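Local atomic coordinates of metallo-beta-lactamase domain-containing protein (Enterococcus faecalis, PDB entry 2AZ4), a protein that is of unknown function but binds two zinc ions in a metallo-beta-lactamase fold and may, like relatives, act on RNA as an exonuclease. Residues Thr185-Arg197 against Cys379-Ile391. Numbering follows the deposited sequence.
Sequences TYTGDLRLHGHNR and CSGHAIPEDLDKI. With ZN (zinc ion), chain C; ZN (zinc ion), chain D.
D189 and H382 meet at the two-zinc centre of a metallo-beta-lactamase fold, where the loop after strand 182-186 lies against the turn leading into helix 385-395. D189 OD2 bridges the metals, 2.4 Å from one zinc and 2.2 Å from the other. H92, H94 and H167 ligate one ion, D96, H97 and H404 its partner; a water bridges the pair and each holds one more. H382 belongs to the second shell: its CE1 approaches D189 OD2 at the ring edge (3.1 Å), carboxylate and ring planes 65° apart, while NE2 gives weak hydrogen bonds to a water on each zinc and ND1 is held by E216.

R191 illustrates how one long side chain can tie a loop to its neighbours. A chi1 of 61° swings CG in over the backbone, and the straight run to NE carries the guanidinium past G381 to S380 O. CB, CG and CD pass beside G381 O, which also holds ND1 of the zinc ligand H167, and CD lies over the rim of one H193 ring face. NE and NH2 form salt bridges with D166 and E237 respectively, whereas NH1 donates to S380 O (2.9 Å) from above the carbonyl plane; G194 CA rests on one guanidinium face. S380 O takes a second, weak bond from H193 NE2, and C379 SG lies at the edge of that imidazole, 3.4 Å from CD2.

Towards the helix, L190 CD2 and I391 CD1 meet tip to tip, while L192 CD1 packs alongside I391 CG1 (3.9 Å), the two side chains running opposite ways. Beside them a single water joins both segments at the N-cap: it accepts from the backbone N of L192 and of I384, bonds H193 ND1, and donates to D387 OD2 at 2.6 Å.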
ATOM      1  N   THR A 185     -14.431  10.763  -8.041  1.00 21.39           N
ATOM      2  CA  THR A 185     -13.062  10.713  -7.579  1.00 20.39           C
ATOM      3  C   THR A 185     -12.899   9.607  -6.555  1.00 19.85           C
ATOM      4  O   THR A 185     -13.716   9.480  -5.649  1.00 20.51           O
ATOM      5  CB  THR A 185     -12.666  12.065  -6.928  1.00 19.78           C
ATOM      6  OG1 THR A 185     -12.808  13.113  -7.901  1.00 20.09           O
ATOM      7  CG2 THR A 185     -11.233  12.021  -6.445  1.00 19.24           C
ATOM      8  N   TYR A 186     -11.833   8.817  -6.717  1.00 19.07           N
ATOM      9  CA  TYR A 186     -11.464   7.751  -5.807  1.00 17.48           C
ATOM     10  C   TYR A 186     -10.115   8.121  -5.216  1.00 17.03           C
ATOM     11  O   TYR A 186      -9.161   8.278  -5.956  1.00 16.90           O
ATOM     12  CB  TYR A 186     -11.352   6.446  -6.585  1.00 17.64           C
ATOM     13  CG  TYR A 186     -10.787   5.303  -5.771  1.00 18.07           C
ATOM     14  CD1 TYR A 186     -11.386   4.907  -4.561  1.00 18.95           C
ATOM     15  CD2 TYR A 186      -9.626   4.639  -6.184  1.00 18.76           C
ATOM     16  CE1 TYR A 186     -10.860   3.844  -3.810  1.00 17.52           C
ATOM     17  CE2 TYR A 186      -9.092   3.587  -5.444  1.00 17.72           C
ATOM     18  CZ  TYR A 186      -9.712   3.189  -4.265  1.00 17.59           C
ATOM     19  OH  TYR A 186      -9.196   2.143  -3.538  1.00 19.31           O
ATOM     20  N   THR A 187     -10.033   8.289  -3.900  1.00 17.23           N
ATOM     21  CA  THR A 187      -8.801   8.827  -3.297  1.00 17.57           C
ATOM     22  C   THR A 187      -7.653   7.825  -3.239  1.00 18.01           C
ATOM     23  O   THR A 187      -6.488   8.220  -3.167  1.00 19.02           O
ATOM     24  CB  THR A 187      -9.022   9.359  -1.838  1.00 16.75           C
ATOM     25  OG1 THR A 187      -9.486   8.296  -0.995  1.00 16.73           O
ATOM     26  CG2 THR A 187     -10.006  10.498  -1.826  1.00 16.99           C
ATOM     27  N   GLY A 188      -7.993   6.540  -3.241  1.00 17.79           N
ATOM     28  CA  GLY A 188      -7.052   5.502  -2.847  1.00 18.34           C
ATOM     29  C   GLY A 188      -6.743   5.744  -1.384  1.00 18.18           C
ATOM     30  O   GLY A 188      -7.591   6.277  -0.643  1.00 18.79           O
ATOM     31  N   ASP A 189      -5.545   5.355  -0.966  1.00 17.48           N
ATOM     32  CA  ASP A 189      -5.021   5.693   0.352  1.00 17.26           C
ATOM     33  C   ASP A 189      -4.139   6.918   0.234  1.00 16.79           C
ATOM     34  O   ASP A 189      -3.409   7.039  -0.751  1.00 16.43           O
ATOM     35  CB  ASP A 189      -4.154   4.546   0.862  1.00 16.46           C
ATOM     36  CG  ASP A 189      -4.943   3.358   1.309  1.00 16.33           C
ATOM     37  OD1 ASP A 189      -6.193   3.343   1.227  1.00 16.74           O
ATOM     38  OD2 ASP A 189      -4.298   2.410   1.769  1.00 13.45           O
ATOM     39  N   LEU A 190      -4.180   7.805   1.241  1.00 16.80           N
ATOM     40  CA  LEU A 190      -3.456   9.080   1.196  1.00 16.86           C
ATOM     41  C   LEU A 190      -3.302   9.829   2.520  1.00 16.16           C
ATOM     42  O   LEU A 190      -3.995   9.570   3.487  1.00 16.16           O
ATOM     43  CB  LEU A 190      -4.029  10.063   0.176  1.00 17.30           C
ATOM     44  CG  LEU A 190      -5.505  10.385  -0.101  1.00 19.41           C
ATOM     45  CD1 LEU A 190      -6.554  10.050   0.953  1.00 17.52           C
ATOM     46  CD2 LEU A 190      -5.658  11.787  -0.613  1.00 17.82           C
ATOM     47  N   ARG A 191      -2.393  10.792   2.524  1.00 16.06           N
ATOM     48  CA  ARG A 191      -2.064  11.549   3.743  1.00 16.17           C
ATOM     49  C   ARG A 191      -1.539  12.914   3.336  1.00 16.36           C
ATOM     50  O   ARG A 191      -1.341  13.174   2.146  1.00 16.99           O
ATOM     51  CB  ARG A 191      -1.011  10.791   4.577  1.00 15.22           C
ATOM     52  CG  ARG A 191       0.314  10.579   3.823  1.00 15.37           C
ATOM     53  CD  ARG A 191       1.373   9.894   4.686  1.00 16.98           C
ATOM     54  NE  ARG A 191       2.546   9.509   3.904  1.00 17.62           N
ATOM     55  CZ  ARG A 191       3.602   8.854   4.384  1.00 16.85           C
ATOM     56  NH1 ARG A 191       3.645   8.486   5.649  1.00 15.08           N
ATOM     57  NH2 ARG A 191       4.618   8.564   3.587  1.00 16.17           N
ATOM     58  N   LEU A 192      -1.292  13.767   4.328  1.00 16.84           N
ATOM     59  CA  LEU A 192      -0.757  15.103   4.103  1.00 17.28           C
ATOM     60  C   LEU A 192       0.529  15.363   4.899  1.00 18.27           C
ATOM     61  O   LEU A 192       1.002  16.514   4.969  1.00 19.13           O
ATOM     62  CB  LEU A 192      -1.820  16.149   4.497  1.00 17.25           C
ATOM     63  CG  LEU A 192      -2.893  16.489   3.441  1.00 15.56           C
ATOM     64  CD1 LEU A 192      -3.954  17.422   4.018  1.00 17.54           C
ATOM     65  CD2 LEU A 192      -2.233  17.135   2.218  1.00 16.87           C
ATOM     66  N   HIS A 193       1.092  14.315   5.497  1.00 17.62           N
ATOM     67  CA  HIS A 193       2.310  14.453   6.290  1.00 18.18           C
ATOM     68  C   HIS A 193       3.493  13.589   5.790  1.00 18.27           C
ATOM     69  O   HIS A 193       4.436  13.326   6.534  1.00 17.48           O
ATOM     70  CB  HIS A 193       2.007  14.161   7.770  1.00 18.04           C
ATOM     71  CG  HIS A 193       1.663  12.732   8.045  1.00 19.58           C
ATOM     72  ND1 HIS A 193       0.379  12.238   7.943  1.00 20.08           N
ATOM     73  CD2 HIS A 193       2.441  11.683   8.408  1.00 20.61           C
ATOM     74  CE1 HIS A 193       0.378  10.951   8.243  1.00 19.97           C
ATOM     75  NE2 HIS A 193       1.615  10.591   8.531  1.00 20.92           N
ATOM     76  N   GLY A 194       3.442  13.144   4.541  1.00 18.68           N
ATOM     77  CA  GLY A 194       4.485  12.255   3.994  1.00 19.10           C
ATOM     78  C   GLY A 194       5.635  12.977   3.312  1.00 19.96           C
ATOM     79  O   GLY A 194       5.942  14.130   3.635  1.00 20.26           O
ATOM     80  N   HIS A 195       6.285  12.283   2.381  1.00 20.67           N
ATOM     81  CA  HIS A 195       7.426  12.822   1.654  1.00 22.31           C
ATOM     82  C   HIS A 195       7.001  13.923   0.694  1.00 23.39           C
ATOM     83  O   HIS A 195       7.775  14.839   0.420  1.00 24.71           O
ATOM     84  CB  HIS A 195       8.144  11.722   0.848  1.00 22.24           C
ATOM     85  CG  HIS A 195       8.461  10.493   1.652  1.00 22.27           C
ATOM     86  ND1 HIS A 195       9.500  10.446   2.557  1.00 20.94           N
ATOM     87  CD2 HIS A 195       7.860   9.277   1.698  1.00 22.00           C
ATOM     88  CE1 HIS A 195       9.533   9.246   3.116  1.00 21.17           C
ATOM     89  NE2 HIS A 195       8.539   8.522   2.620  1.00 20.96           N
ATOM     90  N   ASN A 196       5.789  13.821   0.168  1.00 23.28           N
ATOM     91  CA  ASN A 196       5.350  14.738  -0.865  1.00 23.84           C
ATOM     92  C   ASN A 196       3.944  15.259  -0.585  1.00 22.72           C
ATOM     93  O   ASN A 196       3.031  14.963  -1.334  1.00 21.85           O
ATOM     94  CB  ASN A 196       5.402  14.047  -2.242  1.00 24.84           C
ATOM     95  CG  ASN A 196       6.819  13.578  -2.634  1.00 28.93           C
ATOM     96  OD1 ASN A 196       7.699  14.396  -2.964  1.00 33.30           O
ATOM     97  ND2 ASN A 196       7.027  12.252  -2.650  1.00 31.34           N
ATOM     98  N   ARG A 197       3.772  16.024   0.494  1.00 22.05           N
ATOM     99  CA  ARG A 197       2.437  16.535   0.857  1.00 22.68           C
ATOM    100  C   ARG A 197       1.768  17.333  -0.289  1.00 22.25           C
ATOM    101  O   ARG A 197       0.536  17.318  -0.463  1.00 21.82           O
ATOM    102  CB  ARG A 197       2.505  17.311   2.183  1.00 22.98           C
ATOM    103  CG  ARG A 197       2.207  18.801   2.150  1.00 24.46           C
ATOM    104  CD  ARG A 197       2.339  19.416   3.548  1.00 24.02           C
ATOM    105  NE  ARG A 197       1.355  20.477   3.768  1.00 27.47           N
ATOM    106  CZ  ARG A 197       0.292  20.368   4.574  1.00 28.01           C
ATOM    107  NH1 ARG A 197      -0.538  21.394   4.698  1.00 28.67           N
ATOM    108  NH2 ARG A 197       0.071  19.257   5.292  1.00 27.72           N
ATOM    109  N   CYS A 379       5.425   6.039  11.319  1.00 20.22           N
ATOM    110  CA  CYS A 379       4.719   7.170  10.740  1.00 19.60           C
ATOM    111  C   CYS A 379       3.654   6.616   9.795  1.00 18.94           C
ATOM    112  O   CYS A 379       3.976   5.985   8.769  1.00 18.79           O
ATOM    113  CB  CYS A 379       5.700   8.082  10.003  1.00 19.52           C
ATOM    114  SG  CYS A 379       4.930   9.547   9.271  1.00 21.81           S
ATOM    115  N   SER A 380       2.394   6.814  10.162  1.00 17.87           N
ATOM    116  CA  SER A 380       1.282   6.290   9.388  1.00 17.85           C
ATOM    117  C   SER A 380       1.303   6.738   7.932  1.00 17.28           C
ATOM    118  O   SER A 380       1.589   7.890   7.618  1.00 16.88           O
ATOM    119  CB  SER A 380      -0.061   6.675  10.010  1.00 18.06           C
ATOM    120  OG  SER A 380      -1.108   6.093   9.247  1.00 20.29           O
ATOM    121  N   GLY A 381       0.973   5.813   7.040  1.00 17.26           N
ATOM    122  CA  GLY A 381       0.706   6.177   5.666  1.00 16.08           C
ATOM    123  C   GLY A 381      -0.629   6.897   5.441  1.00 17.34           C
ATOM    124  O   GLY A 381      -0.870   7.390   4.341  1.00 16.97           O
ATOM    125  N   HIS A 382      -1.489   6.952   6.470  1.00 17.16           N
ATOM    126  CA  HIS A 382      -2.867   7.466   6.329  1.00 17.46           C
ATOM    127  C   HIS A 382      -3.073   8.845   6.923  1.00 17.90           C
ATOM    128  O   HIS A 382      -2.413   9.209   7.905  1.00 17.88           O
ATOM    129  CB  HIS A 382      -3.884   6.485   6.921  1.00 17.38           C
ATOM    130  CG  HIS A 382      -3.922   5.176   6.201  1.00 19.84           C
ATOM    131  ND1 HIS A 382      -4.617   4.997   5.026  1.00 20.82           N
ATOM    132  CD2 HIS A 382      -3.327   3.989   6.475  1.00 20.39           C
ATOM    133  CE1 HIS A 382      -4.453   3.753   4.608  1.00 21.31           C
ATOM    134  NE2 HIS A 382      -3.689   3.116   5.476  1.00 20.54           N
ATOM    135  N   ALA A 383      -3.953   9.620   6.294  1.00 17.66           N
ATOM    136  CA  ALA A 383      -4.239  10.987   6.741  1.00 19.05           C
ATOM    137  C   ALA A 383      -4.724  10.912   8.174  1.00 19.16           C
ATOM    138  O   ALA A 383      -5.566  10.081   8.485  1.00 19.30           O
ATOM    139  CB  ALA A 383      -5.298  11.617   5.861  1.00 19.05           C
ATOM    140  N   ILE A 384      -4.177  11.743   9.054  1.00 19.46           N
ATOM    141  CA  ILE A 384      -4.674  11.776  10.428  1.00 20.76           C
ATOM    142  C   ILE A 384      -6.133  12.333  10.423  1.00 21.21           C
ATOM    143  O   ILE A 384      -6.537  12.966   9.451  1.00 20.37           O
ATOM    144  CB  ILE A 384      -3.731  12.585  11.354  1.00 20.58           C
ATOM    145  CG1 ILE A 384      -3.748  14.065  10.976  1.00 20.93           C
ATOM    146  CG2 ILE A 384      -2.310  12.011  11.286  1.00 21.90           C
ATOM    147  CD1 ILE A 384      -2.848  14.979  11.870  1.00 20.98           C
ATOM    148  N   PRO A 385      -6.939  12.063  11.480  1.00 22.64           N
ATOM    149  CA  PRO A 385      -8.355  12.486  11.391  1.00 23.42           C
ATOM    150  C   PRO A 385      -8.528  13.953  10.959  1.00 24.42           C
ATOM    151  O   PRO A 385      -9.302  14.235  10.050  1.00 24.38           O
ATOM    152  CB  PRO A 385      -8.878  12.240  12.807  1.00 23.97           C
ATOM    153  CG  PRO A 385      -8.047  11.072  13.300  1.00 23.50           C
ATOM    154  CD  PRO A 385      -6.656  11.354  12.744  1.00 22.89           C
ATOM    155  N   GLU A 386      -7.770  14.861  11.571  1.00 24.97           N
ATOM    156  CA  GLU A 386      -7.721  16.271  11.169  1.00 26.12           C
ATOM    157  C   GLU A 386      -7.497  16.484   9.677  1.00 25.59           C
ATOM    158  O   GLU A 386      -8.117  17.369   9.064  1.00 25.13           O
ATOM    159  CB  GLU A 386      -6.576  16.967  11.919  1.00 27.35           C
ATOM    160  CG  GLU A 386      -6.856  18.371  12.346  1.00 32.56           C
ATOM    161  CD  GLU A 386      -6.019  18.757  13.571  1.00 39.70           C
ATOM    162  OE1 GLU A 386      -4.779  18.925  13.436  1.00 42.28           O
ATOM    163  OE2 GLU A 386      -6.604  18.874  14.675  1.00 42.64           O
ATOM    164  N   ASP A 387      -6.591  15.700   9.091  1.00 24.66           N
ATOM    165  CA  ASP A 387      -6.202  15.921   7.702  1.00 24.14           C
ATOM    166  C   ASP A 387      -7.248  15.382   6.753  1.00 23.07           C
ATOM    167  O   ASP A 387      -7.384  15.868   5.660  1.00 22.70           O
ATOM    168  CB  ASP A 387      -4.800  15.344   7.422  1.00 24.31           C
ATOM    169  CG  ASP A 387      -3.695  16.171   8.100  1.00 25.72           C
ATOM    170  OD1 ASP A 387      -4.028  17.268   8.594  1.00 25.46           O
ATOM    171  OD2 ASP A 387      -2.516  15.740   8.157  1.00 25.74           O
ATOM    172  N   LEU A 388      -7.990  14.375   7.196  1.00 23.14           N
ATOM    173  CA  LEU A 388      -9.127  13.868   6.432  1.00 22.91           C
ATOM    174  C   LEU A 388     -10.159  14.977   6.234  1.00 22.55           C
ATOM    175  O   LEU A 388     -10.582  15.213   5.125  1.00 21.32           O
ATOM    176  CB  LEU A 388      -9.753  12.669   7.142  1.00 22.73           C
ATOM    177  CG  LEU A 388      -8.987  11.341   7.110  1.00 23.59           C
ATOM    178  CD1 LEU A 388      -9.605  10.327   8.065  1.00 21.49           C
ATOM    179  CD2 LEU A 388      -8.901  10.767   5.689  1.00 19.73           C
ATOM    180  N   ASP A 389     -10.525  15.668   7.320  1.00 23.02           N
ATOM    181  CA  ASP A 389     -11.385  16.869   7.242  1.00 23.85           C
ATOM    182  C   ASP A 389     -10.800  17.973   6.374  1.00 23.51           C
ATOM    183  O   ASP A 389     -11.532  18.643   5.648  1.00 23.57           O
ATOM    184  CB  ASP A 389     -11.676  17.426   8.641  1.00 24.57           C
ATOM    185  CG  ASP A 389     -12.473  16.462   9.507  1.00 26.24           C
ATOM    186  OD1 ASP A 389     -13.327  15.727   8.966  1.00 30.18           O
ATOM    187  OD2 ASP A 389     -12.248  16.443  10.738  1.00 29.84           O
ATOM    188  N   LYS A 390      -9.480  18.179   6.431  1.00 22.95           N
ATOM    189  CA  LYS A 390      -8.876  19.202   5.590  1.00 22.62           C
ATOM    190  C   LYS A 390      -8.971  18.832   4.113  1.00 22.24           C
ATOM    191  O   LYS A 390      -9.169  19.699   3.270  1.00 21.47           O
ATOM    192  CB  LYS A 390      -7.423  19.489   5.984  1.00 23.36           C
ATOM    193  CG  LYS A 390      -7.274  20.373   7.201  1.00 25.64           C
ATOM    194  CD  LYS A 390      -5.917  20.180   7.902  1.00 29.96           C
ATOM    195  CE  LYS A 390      -5.957  20.856   9.287  1.00 33.36           C
ATOM    196  NZ  LYS A 390      -4.694  20.713  10.103  1.00 33.98           N
ATOM    197  N   ILE A 391      -8.842  17.545   3.802  1.00 21.64           N
ATOM    198  CA  ILE A 391      -8.892  17.108   2.404  1.00 21.76           C
ATOM    199  C   ILE A 391     -10.288  17.380   1.859  1.00 21.04           C
ATOM    200  O   ILE A 391     -10.427  17.939   0.791  1.00 20.61           O
ATOM    201  CB  ILE A 391      -8.481  15.621   2.243  1.00 21.30           C
ATOM    202  CG1 ILE A 391      -6.958  15.485   2.446  1.00 23.26           C
ATOM    203  CG2 ILE A 391      -8.922  15.076   0.876  1.00 21.64           C
ATOM    204  CD1 ILE A 391      -6.448  14.039   2.722  1.00 21.55           C
TER
HETATM  205 ZN    ZN C 601      -2.042   1.631   1.592  1.00 23.71          ZN
HETATM  206 ZN    ZN D 602      -5.292   0.440   2.199  1.00 27.73          ZN
HETATM  207  O   HOH W   1      -2.000  13.413   7.247  1.00 17.06           O
HETATM  208  O   HOH W   2      -2.136   1.382   3.769  1.00 18.85           O
HETATM  209  O   HOH W   3      -4.676   0.650   4.447  1.00 22.69           O
HETATM  210  O   HOH W   4      -3.091  -0.345   2.173  1.00 18.61           O